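Local coordinates for protein agmatinase (Deinococcus radiodurans, PDB 1WOH) that probably hydrolyses agmatine to putrescine and urea, using two manganese ions per subunit, at residues P126-F131 / N223-V228; T200-D205 / A212-Q217; A216-G221 / M255-A260; L249-G254 / A290-E295. All blocks are in the same frame, centred on the assembly; numbering follows the deposited sequence.

Strand 223-229, an inner strand of the parallel sheet, organises the comparison. Interaction 1 packs against its Tyr225 side and is wholly buried, with aromatic and aliphatic groups around one tyrosine. On its other side lies helix 251-264, which interactions 3 and 4 both use: 216-221 lays a leucine on it with simple apolar packing, while 249-254 joins it to helix 284-302 by a tyrosine, a leucine and a salt-bridged glutamate, near a subunit boundary. Interaction 2 lies furthest out, at the edge strand 200-203, and mixes aliphatic contact with an exposed glutamine and a water. It shares Ala216 and Gln217 with interaction 3.

Interaction 1: P126-F131 / N223-V228; sequences PLLRAF and NVYFSV
Leu128 and Tyr225 mark the nearest approach of the two backbones, their CA atoms 8.5 Å apart, where segment 126-131, on helix 124-128 and the chain that follows, lies over strand 223-229. At that spacing side chains must fill the layer between the main chains, and Tyr225 supplies most of the filling. Its chi1 of 175° sets CG opposite the backbone N, so that the ring stands out from the strand among Leu127, Leu128 and Phe131.

Leu128 lowers one methyl, CD2, onto the middle of a face of this ring. CD2 lies 3.6 Å from the Tyr225 centroid and 7° off the ring normal, a well-centred CH-pi contact. Phe131 meets the same ring in another way: Tyr225 turns an edge toward the phenylalanine face in a T-shaped pair, with planes at 82° and centroids 5.2 Å apart. The closest atoms, Phe131 CE1 and Tyr225 CE1, are separated by 3.8 Å. Leu127 reaches the far end of the tyrosine, its CB 3.7 Å from Tyr225 OH. Phe116, on strand 114-118, touches Leu127, Phe131 and Tyr225, while Arg108 makes a cation-pi contact with Phe131.

Tyrosine suits this place because its ring can be wrapped in carbon while its hydroxyl still finds a polar partner, here a hydrogen bond with Asp271. Asp271 also bonds Ser227, which in turn bonds His121, a manganese ligand in this protein. The chemistry thus grades from a buried hydrocarbon layer under the helix to a polar network that probably helps to position a metal ligand.

Interaction 2: T200-D205 / A212-Q217; sequences TIIPMD and AGVLAQ
Ile202 lays its CG2 methyl against the two methyls of Val214, with CG2 of Ile202 3.7 Å from CG2 of Val214. Beta-branched residues fit here, since their methyls sit close to the backbone and give broad, stiff surfaces to a strand and a helix that run near each other; the CA atoms of Ile202 and Val214 are 7.4 Å apart. The other branch of the isoleucine runs out straight, chi2 175°, and carries CD1 to Gln217, where it lies 4.0 Å from Gln217 CB.

Strand 200-203 is an outermost strand of the parallel sheet within this chain, in an alpha/beta fold of the arginase family. From it the chain turns through Pro203, the N-cap residue of helix 204-209, and then through helix 211-215, which brings Val214 back beside the strand. Side chains alternate along the strand: Thr200 and Ile202 point toward 212-217, whereas Ile201 points away and packs on Leu69 of a neighbouring subunit.

Gln217 arrives from the direction opposite to Ile202, and its CB and amide carbon CD both meet the CD1 methyl. Glutamine suits this exposed margin because its CB can touch Ile202 while its amide meets water. Its OE1 is 3.9 Å from the Thr200 CG2 methyl; the threonine hydroxyl is engaged with His175. A water joins the segments through polar atoms, donating to Ile201 O at 3.0 Å and to Gln217 OE1 at 3.0 Å. The other end of the amide has a weak bond, NE2 of Gln217 to Gly213 O at 3.5 Å, which links it to the preceding helical turn.

Interaction 3: A216-G221 / M255-A260; sequences AQLPRG and MKILAA
Leu218 reaches helix 251-264 through two staggered torsions: chi1 of -62° puts CG beside the backbone N, and chi2 of 177° extends the chain so that CD1 becomes its leading tip. On the helix, Ile257 has chi1 of -68°, which leaves the CG2 methyl on the side that the leucine meets. CD1 of Leu218 settles in the angle between two residues one turn apart, 4.1 Å from CG2 of Ile257 and 4.0 Å from CB of Ala260. It also rests 3.5 Å from the carbonyl oxygen Ile257 O, so the methyl touches the helix backbone as well as its side chains.

A small residue is apt at position 260. The backbones come to 7.9 Å between the CA atoms of Leu218 and Ala260, and a single methyl leaves the leucine its place. Segment 216-221 has no regular structure; it carries the chain from helix 211-215 to strand 223-229, and Leu215 just before it also packs on Ile257 and Ala260. Leu218 and Pro219 both touch Thr177 of strand 173-181, so Leu218 bridges that strand and helix 251-264. Gly221, where the chain turns with positive phi, is held to Asn264 by a backbone hydrogen bond.

Near the end of the helix the contact becomes wetter. A water donates to Pro219 O at 2.8 Å and, weakly, to Ala260 O at 3.3 Å, while Asn265 also bonds Pro219 O. The grip between the segments is therefore chiefly dispersive, depending on how closely one leucine methyl fits against Ile257 and Ala260, with the water bridge a lesser, polar addition at its margin.

Interaction 4: L249-G254 / A290-E295; sequences LTYAQG and ARLVME
Tyr251 supplies the hydrogen bond between the segments: its OH donates to Glu295 OE2 at 2.8 Å, reaching that oxygen on its anti side and 26° out of the carboxylate plane. A chi1 of 177° swings the ring from the first turn of helix 251-264 across to helix 284-302. Tyrosine suits the site because its ring is long enough to cross between the helices, offering a face to Leu292 and a hydroxyl to Glu295.

Charge pairing holds the acceptor. Arg291, one turn before Glu295, grips OE2 side-on with two nitrogens, NE at 3.2 Å and NH2 at 3.0 Å from Glu295 OE2, with OE2 lying nearly in the guanidinium plane. Three donors thus converge on one oxygen, which would favour the ionised carboxylate. Arg291 NH1 also forms a salt bridge with Glu245 of a neighbouring subunit.

Apolar contact takes a face of the same ring. Leu292 CD1 stands over it, off centre, 4.0 Å from the Tyr251 centroid, and comes to 3.6 Å from Tyr251 CE1.

Capping bonds define where the tyrosine's helix starts. Thr250 OG1 accepts from Gln253 N at 3.0 Å, and Thr250 N donates to Gln253 OE1 at 2.9 Å, a capping box.

Helix 284-302 lies beside helix 251-264, with Leu292 also touching Met255 and Leu258 farther along and Val228 of strand 223-229 beneath, while Leu249 and Gln253 pack on helix 204-209.

Interaction 1: P126-F131 / N223-V228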
loop_
_atom_site.group_PDB
_atom_site.type_symbol
_atom_site.label_atom_id
_atom_site.label_comp_id
_atom_site.label_asym_id
_atom_site.label_seq_id
_atom_site.Cartn_x
_atom_site.Cartn_y
_atom_site.Cartn_z
ATOM N N PRO A 126 -19.181 -27.697 -1.626
ATOM C CA PRO A 126 -18.483 -28.986 -1.640
ATOM C C PRO A 126 -18.036 -29.462 -0.259
ATOM O O PRO A 126 -17.940 -30.664 -0.010
ATOM C CB PRO A 126 -17.320 -28.750 -2.607
ATOM C CG PRO A 126 -17.091 -27.271 -2.537
ATOM C CD PRO A 126 -18.496 -26.716 -2.488
ATOM N N LEU A 127 -17.767 -28.517 0.639
ATOM C CA LEU A 127 -17.374 -28.854 2.004
ATOM C C LEU A 127 -18.550 -29.575 2.669
ATOM O O LEU A 127 -18.394 -30.648 3.261
ATOM C CB LEU A 127 -17.058 -27.574 2.787
ATOM C CG LEU A 127 -15.637 -27.203 3.211
ATOM C CD1 LEU A 127 -14.601 -27.919 2.384
ATOM C CD2 LEU A 127 -15.487 -25.684 3.115
ATOM N N LEU A 128 -19.733 -28.979 2.567
ATOM C CA LEU A 128 -20.921 -29.562 3.178
ATOM C C LEU A 128 -21.279 -30.939 2.633
ATOM O O LEU A 128 -21.826 -31.763 3.364
ATOM C CB LEU A 128 -22.112 -28.608 3.041
ATOM C CG LEU A 128 -22.091 -27.460 4.059
ATOM C CD1 LEU A 128 -23.122 -26.394 3.703
ATOM C CD2 LEU A 128 -22.370 -28.044 5.453
ATOM N N ARG A 129 -20.959 -31.206 1.368
ATOM C CA ARG A 129 -21.277 -32.515 0.806
ATOM C C ARG A 129 -20.605 -33.632 1.599
ATOM O O ARG A 129 -21.034 -34.787 1.545
ATOM C CB ARG A 129 -20.851 -32.608 -0.663
ATOM C CG ARG A 129 -21.641 -31.716 -1.606
ATOM C CD ARG A 129 -21.467 -32.137 -3.073
ATOM N NE ARG A 129 -20.077 -32.103 -3.518
ATOM C CZ ARG A 129 -19.699 -32.238 -4.787
ATOM N NH1 ARG A 129 -20.611 -32.416 -5.737
ATOM N NH2 ARG A 129 -18.415 -32.197 -5.112
ATOM N N ALA A 130 -19.557 -33.290 2.340
ATOM C CA ALA A 130 -18.843 -34.285 3.129
ATOM C C ALA A 130 -19.563 -34.637 4.429
ATOM O O ALA A 130 -19.100 -35.493 5.182
ATOM C CB ALA A 130 -17.437 -33.795 3.433
ATOM N N PHE A 131 -20.689 -33.978 4.689
ATOM C CA PHE A 131 -21.461 -34.220 5.908
ATOM C C PHE A 131 -22.819 -34.846 5.591
ATOM O O PHE A 131 -23.796 -34.645 6.309
ATOM C CB PHE A 131 -21.670 -32.904 6.670
ATOM C CG PHE A 131 -20.392 -32.275 7.155
ATOM C CD1 PHE A 131 -19.495 -31.696 6.257
ATOM C CD2 PHE A 131 -20.079 -32.273 8.511
ATOM C CE1 PHE A 131 -18.301 -31.122 6.706
ATOM C CE2 PHE A 131 -18.890 -31.703 8.975
ATOM C CZ PHE A 131 -17.999 -31.127 8.073
ATOM N N ASN A 223 -27.039 -30.997 15.492
ATOM C CA ASN A 223 -25.713 -31.217 14.932
ATOM C C ASN A 223 -25.537 -29.943 14.122
ATOM O O ASN A 223 -26.281 -29.703 13.169
ATOM C CB ASN A 223 -25.690 -32.427 14.003
ATOM C CG ASN A 223 -25.778 -33.730 14.756
ATOM O OD1 ASN A 223 -25.074 -33.928 15.748
ATOM N ND2 ASN A 223 -26.632 -34.634 14.287
ATOM N N VAL A 224 -24.567 -29.128 14.509
ATOM C CA VAL A 224 -24.347 -27.852 13.848
ATOM C C VAL A 224 -23.015 -27.670 13.131
ATOM O O VAL A 224 -21.956 -28.047 13.632
ATOM C CB VAL A 224 -24.517 -26.698 14.872
ATOM C CG1 VAL A 224 -24.106 -25.354 14.248
ATOM C CG2 VAL A 224 -25.960 -26.645 15.348
ATOM N N TYR A 225 -23.099 -27.094 11.936
ATOM C CA TYR A 225 -21.934 -26.769 11.126
ATOM C C TYR A 225 -21.926 -25.244 11.148
ATOM O O TYR A 225 -22.957 -24.615 10.891
ATOM C CB TYR A 225 -22.133 -27.258 9.691
ATOM C CG TYR A 225 -21.036 -26.870 8.725
ATOM C CD1 TYR A 225 -20.022 -27.769 8.388
ATOM C CD2 TYR A 225 -21.040 -25.619 8.108
ATOM C CE1 TYR A 225 -19.041 -27.437 7.451
ATOM C CE2 TYR A 225 -20.065 -25.272 7.175
ATOM C CZ TYR A 225 -19.075 -26.184 6.849
ATOM O OH TYR A 225 -18.131 -25.849 5.906
ATOM N N PHE A 226 -20.783 -24.655 11.488
ATOM C CA PHE A 226 -20.640 -23.198 11.537
ATOM C C PHE A 226 -20.026 -22.704 10.235
ATOM O O PHE A 226 -18.984 -23.203 9.818
ATOM C CB PHE A 226 -19.681 -22.778 12.662
ATOM C CG PHE A 226 -20.253 -22.876 14.048
ATOM C CD1 PHE A 226 -19.499 -23.434 15.075
ATOM C CD2 PHE A 226 -21.506 -22.360 14.344
ATOM C CE1 PHE A 226 -19.980 -23.472 16.383
ATOM C CE2 PHE A 226 -22.002 -22.392 15.649
ATOM C CZ PHE A 226 -21.236 -22.949 16.671
ATOM N N SER A 227 -20.670 -21.737 9.586
ATOM C CA SER A 227 -20.097 -21.151 8.382
ATOM C C SER A 227 -19.923 -19.677 8.698
ATOM O O SER A 227 -20.901 -18.963 8.905
ATOM C CB SER A 227 -21.010 -21.301 7.164
ATOM O OG SER A 227 -20.403 -20.666 6.046
ATOM N N VAL A 228 -18.675 -19.226 8.757
ATOM C CA VAL A 228 -18.407 -17.832 9.064
ATOM C C VAL A 228 -17.860 -17.084 7.858
ATOM O O VAL A 228 -16.735 -17.324 7.427
ATOM C CB VAL A 228 -17.386 -17.690 10.216
ATOM C CG1 VAL A 228 -17.130 -16.201 10.500
ATOM C CG2 VAL A 228 -17.916 -18.390 11.467
#

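Interaction 2: T200-D205 / A212-Q217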
loop_
_atom_site.group_PDB
_atom_site.type_symbol
_atom_site.label_atom_id
_atom_site.label_comp_id
_atom_site.label_asym_id
_atom_site.label_seq_id
_atom_site.Cartn_x
_atom_site.Cartn_y
_atom_site.Cartn_z
ATOM N N THR A 200 -34.157 -19.790 9.106
ATOM C CA THR A 200 -34.284 -18.632 9.983
ATOM C C THR A 200 -33.367 -17.514 9.511
ATOM O O THR A 200 -32.157 -17.693 9.390
ATOM C CB THR A 200 -33.934 -19.012 11.432
ATOM O OG1 THR A 200 -34.778 -20.092 11.848
ATOM C CG2 THR A 200 -34.145 -17.825 12.370
ATOM N N ILE A 201 -33.964 -16.362 9.242
ATOM C CA ILE A 201 -33.237 -15.202 8.759
ATOM C C ILE A 201 -33.201 -14.138 9.844
ATOM O O ILE A 201 -34.240 -13.618 10.245
ATOM C CB ILE A 201 -33.922 -14.642 7.488
ATOM C CG1 ILE A 201 -33.827 -15.676 6.364
ATOM C CG2 ILE A 201 -33.297 -13.317 7.085
ATOM C CD1 ILE A 201 -34.404 -15.205 5.037
ATOM N N ILE A 202 -32.004 -13.821 10.323
ATOM C CA ILE A 202 -31.858 -12.818 11.372
ATOM C C ILE A 202 -31.039 -11.625 10.884
ATOM O O ILE A 202 -29.810 -11.667 10.866
ATOM C CB ILE A 202 -31.184 -13.428 12.630
ATOM C CG1 ILE A 202 -31.967 -14.666 13.091
ATOM C CG2 ILE A 202 -31.151 -12.398 13.754
ATOM C CD1 ILE A 202 -31.329 -15.418 14.265
ATOM N N PRO A 203 -31.717 -10.544 10.473
ATOM C CA PRO A 203 -31.051 -9.331 9.981
ATOM C C PRO A 203 -30.147 -8.741 11.060
ATOM O O PRO A 203 -30.389 -8.940 12.249
ATOM C CB PRO A 203 -32.218 -8.404 9.655
ATOM C CG PRO A 203 -33.353 -9.351 9.376
ATOM C CD PRO A 203 -33.181 -10.388 10.440
ATOM N N MET A 204 -29.107 -8.022 10.647
ATOM C CA MET A 204 -28.187 -7.404 11.601
ATOM C C MET A 204 -28.946 -6.449 12.524
ATOM O O MET A 204 -28.600 -6.305 13.696
ATOM C CB MET A 204 -27.090 -6.638 10.853
ATOM C CG MET A 204 -26.053 -5.979 11.746
ATOM S SD MET A 204 -25.121 -7.151 12.746
ATOM C CE MET A 204 -24.897 -6.193 14.241
ATOM N N ASP A 205 -29.980 -5.795 11.996
ATOM C CA ASP A 205 -30.771 -4.868 12.802
ATOM C C ASP A 205 -31.359 -5.532 14.051
ATOM O O ASP A 205 -31.520 -4.880 15.084
ATOM C CB ASP A 205 -31.907 -4.258 11.975
ATOM C CG ASP A 205 -31.412 -3.240 10.969
ATOM O OD1 ASP A 205 -30.631 -2.347 11.361
ATOM O OD2 ASP A 205 -31.811 -3.326 9.788
ATOM N N ALA A 212 -30.080 -10.702 22.917
ATOM C CA ALA A 212 -30.640 -11.791 23.707
ATOM C C ALA A 212 -31.679 -12.547 22.886
ATOM O O ALA A 212 -31.656 -13.777 22.818
ATOM C CB ALA A 212 -31.278 -11.244 24.983
ATOM N N GLY A 213 -32.583 -11.797 22.263
ATOM C CA GLY A 213 -33.622 -12.403 21.452
ATOM C C GLY A 213 -33.047 -13.207 20.303
ATOM O O GLY A 213 -33.635 -14.196 19.867
ATOM N N VAL A 214 -31.891 -12.781 19.804
ATOM C CA VAL A 214 -31.236 -13.479 18.704
ATOM C C VAL A 214 -30.647 -14.807 19.182
ATOM O O VAL A 214 -30.850 -15.848 18.551
ATOM C CB VAL A 214 -30.124 -12.602 18.076
ATOM C CG1 VAL A 214 -29.258 -13.435 17.143
ATOM C CG2 VAL A 214 -30.758 -11.430 17.326
ATOM N N LEU A 215 -29.926 -14.780 20.302
ATOM C CA LEU A 215 -29.336 -16.007 20.829
ATOM C C LEU A 215 -30.440 -17.017 21.136
ATOM O O LEU A 215 -30.230 -18.224 21.035
ATOM C CB LEU A 215 -28.525 -15.724 22.103
ATOM C CG LEU A 215 -27.409 -14.678 22.013
ATOM C CD1 LEU A 215 -26.672 -14.604 23.346
ATOM C CD2 LEU A 215 -26.442 -15.042 20.896
ATOM N N ALA A 216 -31.618 -16.518 21.498
ATOM C CA ALA A 216 -32.747 -17.391 21.814
ATOM C C ALA A 216 -33.301 -18.083 20.571
ATOM O O ALA A 216 -34.043 -19.062 20.676
ATOM C CB ALA A 216 -33.849 -16.594 22.500
ATOM N N GLN A 217 -32.941 -17.577 19.393
ATOM C CA GLN A 217 -33.409 -18.167 18.146
ATOM C C GLN A 217 -32.449 -19.226 17.611
ATOM O O GLN A 217 -32.789 -19.958 16.685
ATOM C CB GLN A 217 -33.601 -17.090 17.077
ATOM C CG GLN A 217 -34.604 -16.011 17.436
ATOM C CD GLN A 217 -34.800 -15.024 16.302
ATOM O OE1 GLN A 217 -35.252 -15.391 15.217
ATOM N NE2 GLN A 217 -34.457 -13.765 16.543
HETATM O O HOH W 1 -36.034 -14.042 12.639
#

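Interaction 3: A216-G221 / M255-A260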
loop_
_atom_site.group_PDB
_atom_site.type_symbol
_atom_site.label_atom_id
_atom_site.label_comp_id
_atom_site.label_asym_id
_atom_site.label_seq_id
_atom_site.Cartn_x
_atom_site.Cartn_y
_atom_site.Cartn_z
ATOM N N ALA A 216 -31.618 -16.518 21.498
ATOM C CA ALA A 216 -32.747 -17.391 21.814
ATOM C C ALA A 216 -33.301 -18.083 20.571
ATOM O O ALA A 216 -34.043 -19.062 20.676
ATOM C CB ALA A 216 -33.849 -16.594 22.500
ATOM N N GLN A 217 -32.941 -17.577 19.393
ATOM C CA GLN A 217 -33.409 -18.167 18.146
ATOM C C GLN A 217 -32.449 -19.226 17.611
ATOM O O GLN A 217 -32.789 -19.958 16.685
ATOM C CB GLN A 217 -33.601 -17.090 17.077
ATOM C CG GLN A 217 -34.604 -16.011 17.436
ATOM C CD GLN A 217 -34.800 -15.024 16.302
ATOM O OE1 GLN A 217 -35.252 -15.391 15.217
ATOM N NE2 GLN A 217 -34.457 -13.765 16.543
ATOM N N LEU A 218 -31.253 -19.309 18.186
ATOM C CA LEU A 218 -30.271 -20.292 17.738
ATOM C C LEU A 218 -30.703 -21.723 18.056
ATOM O O LEU A 218 -31.485 -21.956 18.978
ATOM C CB LEU A 218 -28.908 -20.005 18.373
ATOM C CG LEU A 218 -28.290 -18.652 18.015
ATOM C CD1 LEU A 218 -26.991 -18.484 18.782
ATOM C CD2 LEU A 218 -28.040 -18.569 16.518
ATOM N N PRO A 219 -30.203 -22.703 17.288
ATOM C CA PRO A 219 -30.544 -24.114 17.490
ATOM C C PRO A 219 -30.093 -24.678 18.837
ATOM O O PRO A 219 -29.174 -24.155 19.469
ATOM C CB PRO A 219 -29.863 -24.804 16.309
ATOM C CG PRO A 219 -28.683 -23.921 16.033
ATOM C CD PRO A 219 -29.276 -22.545 16.153
ATOM N N ARG A 220 -30.753 -25.747 19.272
ATOM C CA ARG A 220 -30.419 -26.389 20.537
ATOM C C ARG A 220 -30.458 -27.908 20.415
ATOM O O ARG A 220 -31.422 -28.469 19.893
ATOM C CB ARG A 220 -31.389 -25.928 21.627
ATOM C CG ARG A 220 -31.288 -24.451 21.935
ATOM C CD ARG A 220 -32.292 -24.021 22.989
ATOM N NE ARG A 220 -32.073 -22.637 23.408
ATOM C CZ ARG A 220 -32.151 -21.584 22.598
ATOM N NH1 ARG A 220 -32.446 -21.746 21.318
ATOM N NH2 ARG A 220 -31.931 -20.364 23.073
ATOM N N GLY A 221 -29.399 -28.560 20.890
ATOM C CA GLY A 221 -29.318 -30.011 20.846
ATOM C C GLY A 221 -29.216 -30.583 19.446
ATOM O O GLY A 221 -29.519 -31.758 19.222
ATOM N N MET A 255 -18.729 -13.428 18.095
ATOM C CA MET A 255 -18.209 -14.428 19.020
ATOM C C MET A 255 -19.260 -14.886 20.034
ATOM O O MET A 255 -19.293 -16.060 20.409
ATOM C CB MET A 255 -16.976 -13.865 19.739
ATOM C CG MET A 255 -16.067 -14.917 20.363
ATOM S SD MET A 255 -15.517 -16.159 19.172
ATOM C CE MET A 255 -16.399 -17.586 19.791
ATOM N N LYS A 256 -20.112 -13.971 20.488
ATOM C CA LYS A 256 -21.160 -14.342 21.440
ATOM C C LYS A 256 -22.148 -15.299 20.773
ATOM O O LYS A 256 -22.642 -16.239 21.400
ATOM C CB LYS A 256 -21.917 -13.108 21.936
ATOM C CG LYS A 256 -21.151 -12.259 22.930
ATOM C CD LYS A 256 -22.054 -11.185 23.517
ATOM C CE LYS A 256 -21.341 -10.375 24.585
ATOM N NZ LYS A 256 -20.210 -9.585 24.021
ATOM N N ILE A 257 -22.439 -15.047 19.501
ATOM C CA ILE A 257 -23.358 -15.892 18.741
ATOM C C ILE A 257 -22.775 -17.295 18.604
ATOM O O ILE A 257 -23.453 -18.293 18.881
ATOM C CB ILE A 257 -23.616 -15.301 17.331
ATOM C CG1 ILE A 257 -24.414 -14.005 17.459
ATOM C CG2 ILE A 257 -24.397 -16.302 16.463
ATOM C CD1 ILE A 257 -24.475 -13.200 16.191
ATOM N N LEU A 258 -21.516 -17.378 18.183
ATOM C CA LEU A 258 -20.872 -18.675 18.028
ATOM C C LEU A 258 -20.745 -19.396 19.373
ATOM O O LEU A 258 -20.985 -20.597 19.467
ATOM C CB LEU A 258 -19.487 -18.512 17.399
ATOM C CG LEU A 258 -19.511 -17.933 15.972
ATOM C CD1 LEU A 258 -18.104 -17.515 15.547
ATOM C CD2 LEU A 258 -20.092 -18.964 15.004
ATOM N N ALA A 259 -20.367 -18.657 20.409
ATOM C CA ALA A 259 -20.203 -19.251 21.731
ATOM C C ALA A 259 -21.516 -19.853 22.223
ATOM O O ALA A 259 -21.538 -20.963 22.764
ATOM C CB ALA A 259 -19.698 -18.201 22.716
ATOM N N ALA A 260 -22.607 -19.122 22.025
ATOM C CA ALA A 260 -23.922 -19.583 22.457
ATOM C C ALA A 260 -24.299 -20.877 21.752
ATOM O O ALA A 260 -24.778 -21.830 22.377
ATOM C CB ALA A 260 -24.966 -18.511 22.182
HETATM O O HOH W 2 -27.706 -22.190 20.868
#

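Interaction 4: L249-G254 / A290-E295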
loop_
_atom_site.group_PDB
_atom_site.type_symbol
_atom_site.label_atom_id
_atom_site.label_comp_id
_atom_site.label_asym_id
_atom_site.label_seq_id
_atom_site.Cartn_x
_atom_site.Cartn_y
_atom_site.Cartn_z
ATOM N N LEU A 249 -21.478 -6.965 12.400
ATOM C CA LEU A 249 -21.164 -7.521 13.707
ATOM C C LEU A 249 -19.824 -7.053 14.236
ATOM O O LEU A 249 -18.863 -6.959 13.485
ATOM C CB LEU A 249 -21.080 -9.044 13.626
ATOM C CG LEU A 249 -22.302 -9.840 13.195
ATOM C CD1 LEU A 249 -21.887 -11.261 12.901
ATOM C CD2 LEU A 249 -23.358 -9.797 14.300
ATOM N N THR A 250 -19.753 -6.761 15.530
ATOM C CA THR A 250 -18.456 -6.423 16.105
ATOM C C THR A 250 -17.885 -7.817 16.337
ATOM O O THR A 250 -18.616 -8.822 16.240
ATOM C CB THR A 250 -18.572 -5.737 17.482
ATOM O OG1 THR A 250 -19.247 -6.617 18.383
ATOM C CG2 THR A 250 -19.337 -4.432 17.379
ATOM N N TYR A 251 -16.595 -7.902 16.636
ATOM C CA TYR A 251 -15.984 -9.199 16.894
ATOM C C TYR A 251 -16.720 -9.844 18.074
ATOM O O TYR A 251 -17.055 -11.025 18.042
ATOM C CB TYR A 251 -14.496 -9.028 17.237
ATOM C CG TYR A 251 -13.782 -10.322 17.601
ATOM C CD1 TYR A 251 -12.963 -10.975 16.680
ATOM C CD2 TYR A 251 -13.937 -10.899 18.869
ATOM C CE1 TYR A 251 -12.315 -12.173 17.009
ATOM C CE2 TYR A 251 -13.296 -12.094 19.210
ATOM C CZ TYR A 251 -12.487 -12.725 18.276
ATOM O OH TYR A 251 -11.855 -13.909 18.596
ATOM N N ALA A 252 -16.985 -9.048 19.110
ATOM C CA ALA A 252 -17.663 -9.554 20.303
ATOM C C ALA A 252 -19.048 -10.141 20.022
ATOM O O ALA A 252 -19.411 -11.181 20.562
ATOM C CB ALA A 252 -17.766 -8.443 21.350
ATOM N N GLN A 253 -19.827 -9.481 19.177
ATOM C CA GLN A 253 -21.164 -9.979 18.865
ATOM C C GLN A 253 -21.103 -11.296 18.098
ATOM O O GLN A 253 -21.834 -12.245 18.406
ATOM C CB GLN A 253 -21.929 -8.950 18.044
ATOM C CG GLN A 253 -22.206 -7.662 18.775
ATOM C CD GLN A 253 -22.834 -6.643 17.862
ATOM O OE1 GLN A 253 -22.357 -6.429 16.748
ATOM N NE2 GLN A 253 -23.910 -6.002 18.325
ATOM N N GLY A 254 -20.241 -11.349 17.089
ATOM C CA GLY A 254 -20.113 -12.569 16.313
ATOM C C GLY A 254 -19.684 -13.713 17.214
ATOM O O GLY A 254 -20.204 -14.828 17.128
ATOM N N ALA A 290 -8.246 -15.251 12.589
ATOM C CA ALA A 290 -7.557 -16.460 13.027
ATOM C C ALA A 290 -7.904 -16.642 14.508
ATOM O O ALA A 290 -8.124 -17.764 14.979
ATOM C CB ALA A 290 -6.052 -16.313 12.857
ATOM N N ARG A 291 -7.958 -15.531 15.243
ATOM C CA ARG A 291 -8.294 -15.603 16.659
ATOM C C ARG A 291 -9.732 -16.080 16.834
ATOM O O ARG A 291 -10.034 -16.855 17.741
ATOM C CB ARG A 291 -8.134 -14.242 17.342
ATOM C CG ARG A 291 -8.426 -14.341 18.833
ATOM C CD ARG A 291 -8.594 -13.003 19.512
ATOM N NE ARG A 291 -9.658 -13.095 20.510
ATOM C CZ ARG A 291 -9.816 -12.256 21.525
ATOM N NH1 ARG A 291 -8.971 -11.249 21.698
ATOM N NH2 ARG A 291 -10.837 -12.417 22.356
ATOM N N LEU A 292 -10.625 -15.609 15.969
ATOM C CA LEU A 292 -12.020 -16.016 16.059
ATOM C C LEU A 292 -12.119 -17.533 15.950
ATOM O O LEU A 292 -12.879 -18.167 16.683
ATOM C CB LEU A 292 -12.861 -15.383 14.935
ATOM C CG LEU A 292 -14.366 -15.611 15.121
ATOM C CD1 LEU A 292 -14.927 -14.484 15.985
ATOM C CD2 LEU A 292 -15.095 -15.613 13.784
ATOM N N VAL A 293 -11.360 -18.120 15.029
ATOM C CA VAL A 293 -11.405 -19.568 14.860
ATOM C C VAL A 293 -10.908 -20.244 16.130
ATOM O O VAL A 293 -11.545 -21.175 16.638
ATOM C CB VAL A 293 -10.544 -20.040 13.663
ATOM C CG1 VAL A 293 -10.478 -21.562 13.636
ATOM C CG2 VAL A 293 -11.149 -19.530 12.347
ATOM N N MET A 294 -9.784 -19.763 16.656
ATOM C CA MET A 294 -9.224 -20.355 17.867
ATOM C C MET A 294 -10.128 -20.159 19.081
ATOM O O MET A 294 -10.273 -21.070 19.901
ATOM C CB MET A 294 -7.828 -19.781 18.168
ATOM C CG MET A 294 -6.739 -20.180 17.166
ATOM S SD MET A 294 -6.719 -21.927 16.724
ATOM C CE MET A 294 -6.210 -22.679 18.318
ATOM N N GLU A 295 -10.732 -18.982 19.204
ATOM C CA GLU A 295 -11.617 -18.738 20.332
ATOM C C GLU A 295 -12.871 -19.591 20.189
ATOM O O GLU A 295 -13.399 -20.108 21.176
ATOM C CB GLU A 295 -12.001 -17.260 20.435
ATOM C CG GLU A 295 -12.877 -16.961 21.658
ATOM C CD GLU A 295 -13.019 -15.479 21.945
ATOM O OE1 GLU A 295 -13.746 -15.121 22.894
ATOM O OE2 GLU A 295 -12.407 -14.669 21.223
#